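Local coordinates for protein fructosyl amine: oxygen oxidoreductase (Aspergillus fumigatus, PDB 3DJE) that oxidatively deglycates fructosyl amino acids (Amadori products), using FAD as cofactor and molecular oxygen as electron acceptor, at residues Val12-Thr16 with Trp17-Thr21; Trp157-Ala160 with Arg161-Leu164; Ala167-Glu170 with Ala171-Gly175; Phe367-Leu370 with Pro371-Gly374. All coordinates share one frame; numbering follows the deposited sequence.

Contact 1 (Val12-Thr16 with Trp17-Thr21). With FAD (flavin-adenine dinucleotide), chain C.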
# COMPACT_ATOMS: atom_id res chain seq x y z
N VAL A 12 2.20 -15.56 -7.71
CA VAL A 12 1.48 -14.72 -8.67
C VAL A 12 1.48 -13.28 -8.18
O VAL A 12 0.80 -12.94 -7.20
CB VAL A 12 0.02 -15.22 -8.91
CG1 VAL A 12 -0.76 -14.27 -9.90
CG2 VAL A 12 0.02 -16.65 -9.44
N GLY A 13 2.29 -12.46 -8.84
CA GLY A 13 2.47 -11.05 -8.50
C GLY A 13 3.84 -10.77 -7.89
O GLY A 13 4.20 -11.35 -6.87
N ALA A 14 4.59 -9.86 -8.52
CA ALA A 14 5.89 -9.41 -8.01
C ALA A 14 5.82 -8.01 -7.40
O ALA A 14 6.75 -7.21 -7.52
CB ALA A 14 6.94 -9.45 -9.15
N GLY A 15 4.70 -7.72 -6.74
CA GLY A 15 4.51 -6.44 -6.07
C GLY A 15 5.09 -6.49 -4.68
O GLY A 15 6.03 -7.25 -4.39
N THR A 16 4.52 -5.69 -3.80
CA THR A 16 5.08 -5.53 -2.45
C THR A 16 5.16 -6.87 -1.70
O THR A 16 6.22 -7.29 -1.22
CB THR A 16 4.25 -4.54 -1.63
OG1 THR A 16 3.97 -3.37 -2.42
CG2 THR A 16 5.00 -4.14 -0.38
N TRP A 17 4.02 -7.54 -1.61
CA TRP A 17 3.93 -8.74 -0.79
C TRP A 17 4.46 -9.98 -1.51
O TRP A 17 5.07 -10.85 -0.87
CB TRP A 17 2.50 -8.91 -0.29
CG TRP A 17 2.12 -7.93 0.80
CD1 TRP A 17 2.75 -6.76 1.14
CD2 TRP A 17 1.02 -8.07 1.70
NE1 TRP A 17 2.12 -6.18 2.21
CE2 TRP A 17 1.05 -6.96 2.57
CE3 TRP A 17 0.01 -9.04 1.86
CZ2 TRP A 17 0.11 -6.79 3.59
CZ3 TRP A 17 -0.93 -8.87 2.88
CH2 TRP A 17 -0.87 -7.75 3.72
N GLY A 18 4.29 -10.04 -2.84
CA GLY A 18 4.89 -11.12 -3.63
C GLY A 18 6.42 -11.09 -3.54
O GLY A 18 7.06 -12.13 -3.35
N THR A 19 6.99 -9.89 -3.66
CA THR A 19 8.44 -9.74 -3.54
C THR A 19 8.92 -10.10 -2.13
O THR A 19 9.93 -10.81 -1.97
CB THR A 19 8.92 -8.36 -3.99
OG1 THR A 19 8.67 -8.24 -5.39
CG2 THR A 19 10.43 -8.18 -3.76
N SER A 20 8.18 -9.63 -1.12
CA SER A 20 8.53 -9.98 0.27
C SER A 20 8.55 -11.51 0.46
O SER A 20 9.47 -12.10 1.07
CB SER A 20 7.54 -9.38 1.26
OG SER A 20 8.08 -9.45 2.57
N THR A 21 7.51 -12.15 -0.09
CA THR A 21 7.40 -13.60 -0.02
C THR A 21 8.57 -14.28 -0.73
O THR A 21 9.17 -15.22 -0.19
CB THR A 21 6.04 -14.07 -0.56
OG1 THR A 21 4.99 -13.45 0.20
CG2 THR A 21 5.90 -15.58 -0.38
PA FAD C . 0.94 -4.58 -5.22
O1A FAD C . 2.22 -4.11 -4.69
O2A FAD C . 0.07 -3.60 -5.94
O5B FAD C . 1.32 -5.81 -6.14
C5B FAD C . 0.36 -6.49 -6.96
C4B FAD C . 1.15 -7.14 -8.10
O4B FAD C . 0.17 -7.99 -8.74
C3B FAD C . 1.53 -6.04 -9.12
O3B FAD C . 2.96 -5.97 -9.30
C2B FAD C . 0.82 -6.52 -10.39
O2B FAD C . 1.61 -6.30 -11.60
C1B FAD C . 0.57 -8.02 -10.08
N9A FAD C . -0.44 -8.54 -11.06
C8A FAD C . -1.55 -7.93 -11.53
N7A FAD C . -2.13 -8.73 -12.45
C5A FAD C . -1.38 -9.84 -12.56
C6A FAD C . -1.47 -10.99 -13.34
N6A FAD C . -2.48 -11.14 -14.23
N1A FAD C . -0.52 -11.94 -13.20
C2A FAD C . 0.49 -11.80 -12.33
N3A FAD C . 0.60 -10.71 -11.57
C4A FAD C . -0.32 -9.72 -11.67
N1 FAD C . 1.09 1.66 2.63
C2 FAD C . 1.93 2.01 3.68
O2 FAD C . 2.36 1.17 4.48
N3 FAD C . 2.28 3.35 3.84
C4 FAD C . 1.81 4.34 2.98
O4 FAD C . 2.15 5.52 3.14
C4X FAD C . 0.95 3.97 1.93
N5 FAD C . 0.45 4.94 1.07
C5X FAD C . -0.26 4.54 -0.07
C6 FAD C . -0.57 5.49 -1.03
C7 FAD C . -1.23 5.12 -2.19
C7M FAD C . -1.57 6.23 -3.21
C8 FAD C . -1.56 3.79 -2.42
C8M FAD C . -2.23 3.37 -3.75
C9 FAD C . -1.23 2.83 -1.45
C9A FAD C . -0.56 3.20 -0.28
N10 FAD C . -0.23 2.25 0.72
C10 FAD C . 0.60 2.63 1.77
C1' FAD C . -0.73 0.88 0.64
C2' FAD C . 0.32 -0.03 0.00
O2' FAD C . 0.92 0.64 -1.12
C3' FAD C . -0.34 -1.33 -0.44
O3' FAD C . -1.16 -1.83 0.63
C4' FAD C . 0.69 -2.41 -0.78
O4' FAD C . 1.74 -1.91 -1.60
C5' FAD C . -0.02 -3.55 -1.53
O5' FAD C . 0.91 -4.60 -1.81
P FAD C . 0.45 -5.88 -2.66
O1P FAD C . -0.77 -6.47 -2.03
O2P FAD C . 1.67 -6.70 -2.83
O3P FAD C . 0.04 -5.30 -4.10

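Contact 2 (Trp157-Ala160 with Arg161-Leu164)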
# COMPACT_ATOMS: atom_id res chain seq x y z
N TRP A 157 9.49 7.98 6.51
CA TRP A 157 9.13 7.46 5.20
C TRP A 157 10.19 6.54 4.62
O TRP A 157 11.35 6.59 5.03
CB TRP A 157 8.82 8.63 4.25
CG TRP A 157 10.00 9.50 3.94
CD1 TRP A 157 10.43 10.61 4.65
CD2 TRP A 157 10.90 9.36 2.84
NE1 TRP A 157 11.54 11.16 4.03
CE2 TRP A 157 11.84 10.42 2.92
CE3 TRP A 157 10.99 8.45 1.77
CZ2 TRP A 157 12.89 10.57 1.99
CZ3 TRP A 157 12.02 8.62 0.83
CH2 TRP A 157 12.95 9.67 0.95
N ALA A 158 9.78 5.68 3.69
CA ALA A 158 10.72 4.81 2.97
C ALA A 158 10.67 5.08 1.49
O ALA A 158 9.59 5.39 0.97
CB ALA A 158 10.40 3.34 3.20
N HIS A 159 11.82 4.97 0.83
CA HIS A 159 11.82 5.00 -0.63
C HIS A 159 11.28 3.70 -1.17
O HIS A 159 12.03 2.71 -1.31
CB HIS A 159 13.20 5.32 -1.21
CG HIS A 159 13.12 5.76 -2.63
ND1 HIS A 159 12.57 4.97 -3.62
CD2 HIS A 159 13.44 6.94 -3.23
CE1 HIS A 159 12.60 5.62 -4.77
NE2 HIS A 159 13.12 6.82 -4.56
N ALA A 160 9.98 3.68 -1.43
CA ALA A 160 9.27 2.42 -1.69
C ALA A 160 9.79 1.68 -2.92
O ALA A 160 10.11 0.48 -2.85
CB ALA A 160 7.74 2.65 -1.78
N ARG A 161 9.88 2.40 -4.03
CA ARG A 161 10.35 1.80 -5.27
C ARG A 161 11.75 1.21 -5.11
O ARG A 161 12.00 0.05 -5.49
CB ARG A 161 10.31 2.80 -6.41
CG ARG A 161 10.80 2.22 -7.72
CD ARG A 161 11.23 3.33 -8.67
NE ARG A 161 12.53 3.85 -8.24
CZ ARG A 161 13.06 5.02 -8.60
NH1 ARG A 161 12.43 5.86 -9.42
NH2 ARG A 161 14.25 5.34 -8.13
N ASN A 162 12.68 1.98 -4.55
CA ASN A 162 14.04 1.48 -4.38
C ASN A 162 14.12 0.27 -3.43
O ASN A 162 14.92 -0.65 -3.66
CB ASN A 162 14.98 2.61 -3.94
CG ASN A 162 15.24 3.61 -5.06
OD1 ASN A 162 14.94 3.36 -6.24
ND2 ASN A 162 15.79 4.76 -4.70
N ALA A 163 13.28 0.25 -2.39
CA ALA A 163 13.24 -0.89 -1.46
C ALA A 163 12.68 -2.15 -2.14
O ALA A 163 13.19 -3.28 -1.96
CB ALA A 163 12.40 -0.55 -0.22
N LEU A 164 11.62 -1.95 -2.92
CA LEU A 164 10.99 -3.05 -3.68
C LEU A 164 12.00 -3.68 -4.66
O LEU A 164 12.14 -4.90 -4.71
CB LEU A 164 9.76 -2.51 -4.43
CG LEU A 164 8.97 -3.49 -5.30
CD1 LEU A 164 8.39 -4.62 -4.46
CD2 LEU A 164 7.84 -2.70 -6.00

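Contact 3 (Ala167-Glu170 with Ala171-Gly175)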
# COMPACT_ATOMS: atom_id res chain seq x y z
N ALA A 167 14.77 -5.58 -2.77
CA ALA A 167 14.29 -6.88 -2.28
C ALA A 167 14.17 -7.89 -3.43
O ALA A 167 14.55 -9.06 -3.27
CB ALA A 167 12.96 -6.73 -1.57
N ALA A 168 13.63 -7.46 -4.58
CA ALA A 168 13.51 -8.36 -5.74
C ALA A 168 14.88 -8.82 -6.24
O ALA A 168 15.09 -10.00 -6.54
CB ALA A 168 12.73 -7.71 -6.86
N ARG A 169 15.83 -7.88 -6.30
CA ARG A 169 17.15 -8.19 -6.80
C ARG A 169 17.88 -9.12 -5.86
O ARG A 169 18.62 -9.99 -6.31
CB ARG A 169 17.93 -6.90 -7.02
CG ARG A 169 17.38 -6.16 -8.22
CD ARG A 169 18.18 -4.93 -8.53
NE ARG A 169 19.52 -5.31 -8.95
CZ ARG A 169 20.62 -4.99 -8.28
NH1 ARG A 169 20.53 -4.24 -7.19
NH2 ARG A 169 21.81 -5.40 -8.72
N GLU A 170 17.64 -8.96 -4.56
CA GLU A 170 18.22 -9.89 -3.57
C GLU A 170 17.59 -11.29 -3.70
O GLU A 170 18.29 -12.29 -3.69
CB GLU A 170 18.07 -9.33 -2.15
CG GLU A 170 18.63 -10.26 -1.08
CD GLU A 170 20.15 -10.17 -0.87
OE1 GLU A 170 20.89 -9.76 -1.79
OE2 GLU A 170 20.59 -10.55 0.23
N ALA A 171 16.27 -11.35 -3.85
CA ALA A 171 15.60 -12.65 -4.06
C ALA A 171 16.19 -13.34 -5.29
O ALA A 171 16.48 -14.55 -5.27
CB ALA A 171 14.10 -12.44 -4.23
N GLN A 172 16.39 -12.55 -6.34
CA GLN A 172 16.86 -13.06 -7.62
C GLN A 172 18.29 -13.59 -7.51
O GLN A 172 18.60 -14.67 -8.03
CB GLN A 172 16.76 -11.97 -8.68
CG GLN A 172 17.16 -12.42 -10.06
CD GLN A 172 17.09 -11.30 -11.05
OE1 GLN A 172 17.71 -10.26 -10.85
NE2 GLN A 172 16.34 -11.51 -12.13
N ARG A 173 19.16 -12.85 -6.81
CA ARG A 173 20.54 -13.33 -6.70
C ARG A 173 20.64 -14.59 -5.83
O ARG A 173 21.59 -15.38 -5.97
CB ARG A 173 21.51 -12.22 -6.27
CG ARG A 173 21.39 -11.73 -4.86
CD ARG A 173 22.51 -10.69 -4.57
NE ARG A 173 22.41 -9.57 -5.49
CZ ARG A 173 21.72 -8.45 -5.25
NH1 ARG A 173 21.08 -8.26 -4.09
NH2 ARG A 173 21.69 -7.51 -6.18
N MSE A 174 19.64 -14.78 -4.97
CA MSE A 174 19.53 -15.99 -4.17
C MSE A 174 18.81 -17.13 -4.88
O MSE A 174 18.57 -18.19 -4.30
CB MSE A 174 18.86 -15.69 -2.84
CG MSE A 174 19.67 -14.71 -2.02
SE MSE A 174 18.68 -14.35 -0.42
CE MSE A 174 19.03 -15.99 0.54
N GLY A 175 18.46 -16.91 -6.15
CA GLY A 175 17.99 -17.99 -7.01
C GLY A 175 16.55 -17.92 -7.47
O GLY A 175 16.10 -18.76 -8.26
O HOH W 1 19.71 -9.90 -8.92

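Contact 4 (Phe367-Leu370 with Pro371-Gly374). With FAD (flavin-adenine dinucleotide), chain C; FSA (1-S-(carboxymethyl)-1-thio-beta-D-fructopyranose), chain D.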
# COMPACT_ATOMS: atom_id res chain seq x y z
N PHE A 367 2.31 -1.31 2.65
CA PHE A 367 3.68 -1.17 2.16
C PHE A 367 4.71 -1.33 3.26
O PHE A 367 5.76 -1.96 3.06
CB PHE A 367 3.99 0.12 1.39
CG PHE A 367 5.40 0.09 0.85
CD1 PHE A 367 5.68 -0.63 -0.31
CD2 PHE A 367 6.46 0.64 1.57
CE1 PHE A 367 7.01 -0.76 -0.79
CE2 PHE A 367 7.78 0.54 1.10
CZ PHE A 367 8.05 -0.17 -0.07
N LYS A 368 4.40 -0.75 4.40
CA LYS A 368 5.37 -0.70 5.49
C LYS A 368 5.81 -2.10 5.94
O LYS A 368 6.84 -2.22 6.59
CB LYS A 368 4.84 0.12 6.67
CG LYS A 368 3.63 -0.47 7.35
CD LYS A 368 3.05 0.50 8.40
CE LYS A 368 2.28 1.66 7.80
NZ LYS A 368 1.03 1.24 7.08
N TYR A 369 5.03 -3.13 5.59
CA TYR A 369 5.38 -4.53 5.94
C TYR A 369 6.29 -5.23 4.93
O TYR A 369 6.58 -6.43 5.07
CB TYR A 369 4.09 -5.35 6.17
CG TYR A 369 3.19 -4.70 7.18
CD1 TYR A 369 3.31 -4.98 8.54
CD2 TYR A 369 2.23 -3.77 6.78
CE1 TYR A 369 2.49 -4.36 9.47
CE2 TYR A 369 1.41 -3.15 7.69
CZ TYR A 369 1.54 -3.43 9.03
OH TYR A 369 0.71 -2.79 9.92
N LEU A 370 6.77 -4.49 3.94
CA LEU A 370 7.69 -5.08 2.96
C LEU A 370 8.82 -5.92 3.58
O LEU A 370 9.10 -7.02 3.10
CB LEU A 370 8.27 -4.00 2.04
CG LEU A 370 9.32 -4.48 1.02
CD1 LEU A 370 8.76 -5.52 0.04
CD2 LEU A 370 9.97 -3.32 0.26
N PRO A 371 9.50 -5.39 4.60
CA PRO A 371 10.63 -6.17 5.15
C PRO A 371 10.25 -7.51 5.80
O PRO A 371 11.14 -8.37 5.95
CB PRO A 371 11.19 -5.25 6.24
CG PRO A 371 10.76 -3.87 5.82
CD PRO A 371 9.38 -4.08 5.27
N SER A 372 8.98 -7.68 6.19
CA SER A 372 8.60 -8.72 7.14
C SER A 372 7.42 -9.61 6.73
O SER A 372 7.31 -10.75 7.19
CB SER A 372 8.24 -8.07 8.48
OG SER A 372 7.26 -7.05 8.29
N ILE A 373 6.51 -9.07 5.92
CA ILE A 373 5.25 -9.77 5.67
C ILE A 373 5.48 -11.12 4.98
O ILE A 373 4.72 -12.07 5.20
CB ILE A 373 4.23 -8.86 4.89
CG1 ILE A 373 2.78 -9.30 5.14
CG2 ILE A 373 4.57 -8.83 3.38
CD1 ILE A 373 2.29 -9.07 6.58
N GLY A 374 6.52 -11.22 4.15
CA GLY A 374 6.88 -12.50 3.52
C GLY A 374 7.07 -13.63 4.52
O GLY A 374 6.73 -14.78 4.24
PA FAD C . 0.94 -4.58 -5.22
O1A FAD C . 2.22 -4.11 -4.69
O2A FAD C . 0.07 -3.60 -5.94
O5B FAD C . 1.32 -5.81 -6.14
C5B FAD C . 0.36 -6.49 -6.96
C4B FAD C . 1.15 -7.14 -8.10
O4B FAD C . 0.17 -7.99 -8.74
C3B FAD C . 1.53 -6.04 -9.12
O3B FAD C . 2.96 -5.97 -9.30
C2B FAD C . 0.82 -6.52 -10.39
O2B FAD C . 1.61 -6.30 -11.60
C1B FAD C . 0.57 -8.02 -10.08
N9A FAD C . -0.44 -8.54 -11.06
C8A FAD C . -1.55 -7.93 -11.53
N7A FAD C . -2.13 -8.73 -12.45
C5A FAD C . -1.38 -9.84 -12.56
C6A FAD C . -1.47 -10.99 -13.34
N6A FAD C . -2.48 -11.14 -14.23
N1A FAD C . -0.52 -11.94 -13.20
C2A FAD C . 0.49 -11.80 -12.33
N3A FAD C . 0.60 -10.71 -11.57
C4A FAD C . -0.32 -9.72 -11.67
N1 FAD C . 1.09 1.66 2.63
C2 FAD C . 1.93 2.01 3.68
O2 FAD C . 2.36 1.17 4.48
N3 FAD C . 2.28 3.35 3.84
C4 FAD C . 1.81 4.34 2.98
O4 FAD C . 2.15 5.52 3.14
C4X FAD C . 0.95 3.97 1.93
N5 FAD C . 0.45 4.94 1.07
C5X FAD C . -0.26 4.54 -0.07
C6 FAD C . -0.57 5.49 -1.03
C7 FAD C . -1.23 5.12 -2.19
C7M FAD C . -1.57 6.23 -3.21
C8 FAD C . -1.56 3.79 -2.42
C8M FAD C . -2.23 3.37 -3.75
C9 FAD C . -1.23 2.83 -1.45
C9A FAD C . -0.56 3.20 -0.28
N10 FAD C . -0.23 2.25 0.72
C10 FAD C . 0.60 2.63 1.77
C1' FAD C . -0.73 0.88 0.64
C2' FAD C . 0.32 -0.03 0.00
O2' FAD C . 0.92 0.64 -1.12
C3' FAD C . -0.34 -1.33 -0.44
O3' FAD C . -1.16 -1.83 0.63
C4' FAD C . 0.69 -2.41 -0.78
O4' FAD C . 1.74 -1.91 -1.60
C5' FAD C . -0.02 -3.55 -1.53
O5' FAD C . 0.91 -4.60 -1.81
P FAD C . 0.45 -5.88 -2.66
O1P FAD C . -0.77 -6.47 -2.03
O2P FAD C . 1.67 -6.70 -2.83
O3P FAD C . 0.04 -5.30 -4.10
OAB FSA D . -0.30 3.33 6.41
CAL FSA D . -0.00 4.54 6.47
OAA FSA D . 0.61 5.03 7.46
CAH FSA D . -0.40 5.50 5.36
SAK FSA D . -1.40 4.73 4.13
C1 FSA D . -1.65 6.19 3.17
C2 FSA D . -2.90 6.07 2.29
O2 FSA D . -2.83 7.02 1.22
C3 FSA D . -4.18 6.32 3.10
O3 FSA D . -4.21 7.68 3.56
C4 FSA D . -5.44 5.96 2.31
O4 FSA D . -6.58 6.03 3.17
C5 FSA D . -5.36 4.55 1.72
O5 FSA D . -5.44 3.56 2.75
C6 FSA D . -4.06 4.40 0.94
O6 FSA D . -2.95 4.72 1.79

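Contact 1 (Val12-Thr16 with Trp17-Thr21)
G13 meets G18 backbone to backbone where the strand 9-12 turns into the helix 16-27: the CA of G18 directs a hydrogen at G13 O, 3.3 Å away. The bare CA of G18 lets the helix come this close to the loop, and CA of G15 lies 3.3 Å from the ribose oxygen O5B of FAD. These glycines fit the GxGxxG signature of Rossmann-type dinucleotide-binding folds.

Backbone hydrogen bonds start the helix, T19 N donating to G15 O at 2.9 Å and S20 N to T16 O. OG1 of T19 lies beside the backbone N and anti to the carbonyl carbon (chi1 -66°), which turns it back toward the loop, 3.0 Å from both A14 O and G15 O, at best weak bonds.

FAD is held by a second set of bonds. T16 N reaches phosphate oxygen O1A almost straight, at 173°, and T16 OG1 adds a bond to O1A while accepting from the ribityl hydroxyl O4'. W17 N gives O2P of the second phosphate a 2.8 Å bond, while the indole NE1 of W17 donates to G366 O. Two successive amides of the helix's first turn thus grip one phosphate each, so the helix dipole probably helps to stabilise the pyrophosphate charge.

Contact 2 (Trp157-Ala160 with Arg161-Leu164)
H159 caps the helix 160-173 with its own ring: ND1 accepts from N162 N at 3.1 Å, the donor lying 26° out of the imidazole plane. This bond is consistent with an ND1 that is unprotonated. The backbone of the same residue contributes as well, H159 O taking the amide of A163, and the next backbone bond runs from L164 N to A160 O at 2.9 Å. R161 closes side-on upon its neighbour N162, NE and NH2 both donating to OD1 from one face of the amide; the NH2 bond is the shorter, 2.8 Å. A salt bridge to E271 gives NH2 a second partner.

Around these bonds the flat groups pile up. The amide of N162 lies on the imidazole with the planes only 3° apart, ND2 standing 3.2 Å above the ring centre of H159, a stacked arrangement and not a hydrogen bond. The torsion chi1 of -163° sends the imidazole of H159 forward along the first turn, beneath that amide. CE1 of H159 also sits over one face of the R161 guanidinium, 3.8 Å from NH2 of R161.

The strand 156-158, middle of a three-stranded antiparallel sheet, hands over here to the helix. A158 and A163 pack on W81 of helix 64-83, while A160 faces K53 of strand 53-55.

Contact 3 (Ala167-Glu170 with Ala171-Gly175)
R173 and E170 meet one helical turn apart, with the guanidinium edge presented to the carboxylate. NH1 of R173 binds OE1 of E170 at 2.8 Å in a salt bridge, using the anti lone pair of the oxygen and keeping the acceptor within the guanidinium plane; the two flat groups are nonetheless turned 64° apart. CG of R173 takes the crowded position between backbone N and carbonyl carbon (chi1 70°), which folds the chain back over the preceding turn and lays the guanidinium above R169 O. E170 bends at chi2 to meet it.

The other end of the same group approaches R169. NH2 of R173 stands over one face of the R169 guanidinium, whose plane is almost perpendicular, and the two NH2 atoms come within 3.3 Å; both are donors, so this is a close approach of like charges that the E170 carboxylate probably offsets in part. A water bridges R169 O and Q172 OE1, donating to each. Selenomethionine M174 lies across the aliphatic part of E170, SE 4.1 Å from CG.

Backbone bonds run from A171 N to A167 O through M174 N to E170 O, and G175, with positive phi, ends the helix in a Schellman motif. A167, A168, E170 and M174 cover helix 16-27, whereas A168, A171 and Q172 rest on F178 of strand 177-180.

Contact 4 (Phe367-Leu370 with Pro371-Gly374)
The chain makes a short 3-10 turn at 367-369 and then turns about Y369 O toward helix 373-382, this oxygen accepting from S372 N at 2.9 Å and from I373 N at 2.8 Å. The first donor stands well above the carbonyl plane, whereas the second comes nearly end-on to the oxygen. P371 has no N-H to offer, and its CD lies 3.4 Å from CB of L370, as the peptide before a proline imposes. CB of Y369 packs on CB of I373. OG of S372 lies beyond the edge of the Y369 ring, near its plane, and 3.3 Å from Y369 O, a weak bond at most.

Toward the cofactor, F367 N donates to flavin N1 and K368 N to O2, the latter at 2.8 Å. Bends at chi3 and chi4 curl the K368 chain back round flavin O2, so that NZ bonds both this carbonyl and the carboxylate oxygen OAB of the bound ligand FSA, a 1-thio-fructopyranose, 2.6 Å away. R365 O provides NZ with a further partner.

One lysine therefore spans flavin and ligand. NZ of K368 and the two backbone amides all donate to the N1–O2 edge, an arrangement that would probably help a reduced flavin carry negative charge there.

Overall arrangement
From the N terminus, contact 1 closes the turn between strand 9-12 and helix 16-27; contact 2 closes the step from strand 156-158 into helix 160-173, and contact 3 finishes that helix before strand 177-180. Contact 4 leads into helix 373-382. All four are local and follow in series, neither nesting nor crossing. In space they converge: L164 of contact 2 and A167 and A168 of contact 3 pack on the first turns of helix 16-27. S20 of contact 1 probably hydrogen-bonds L370 O and G374 N of contact 4, while F367 reaches A160 of contact 2. FAD joins contact 1 at its pyrophosphate to contact 4 at its flavin.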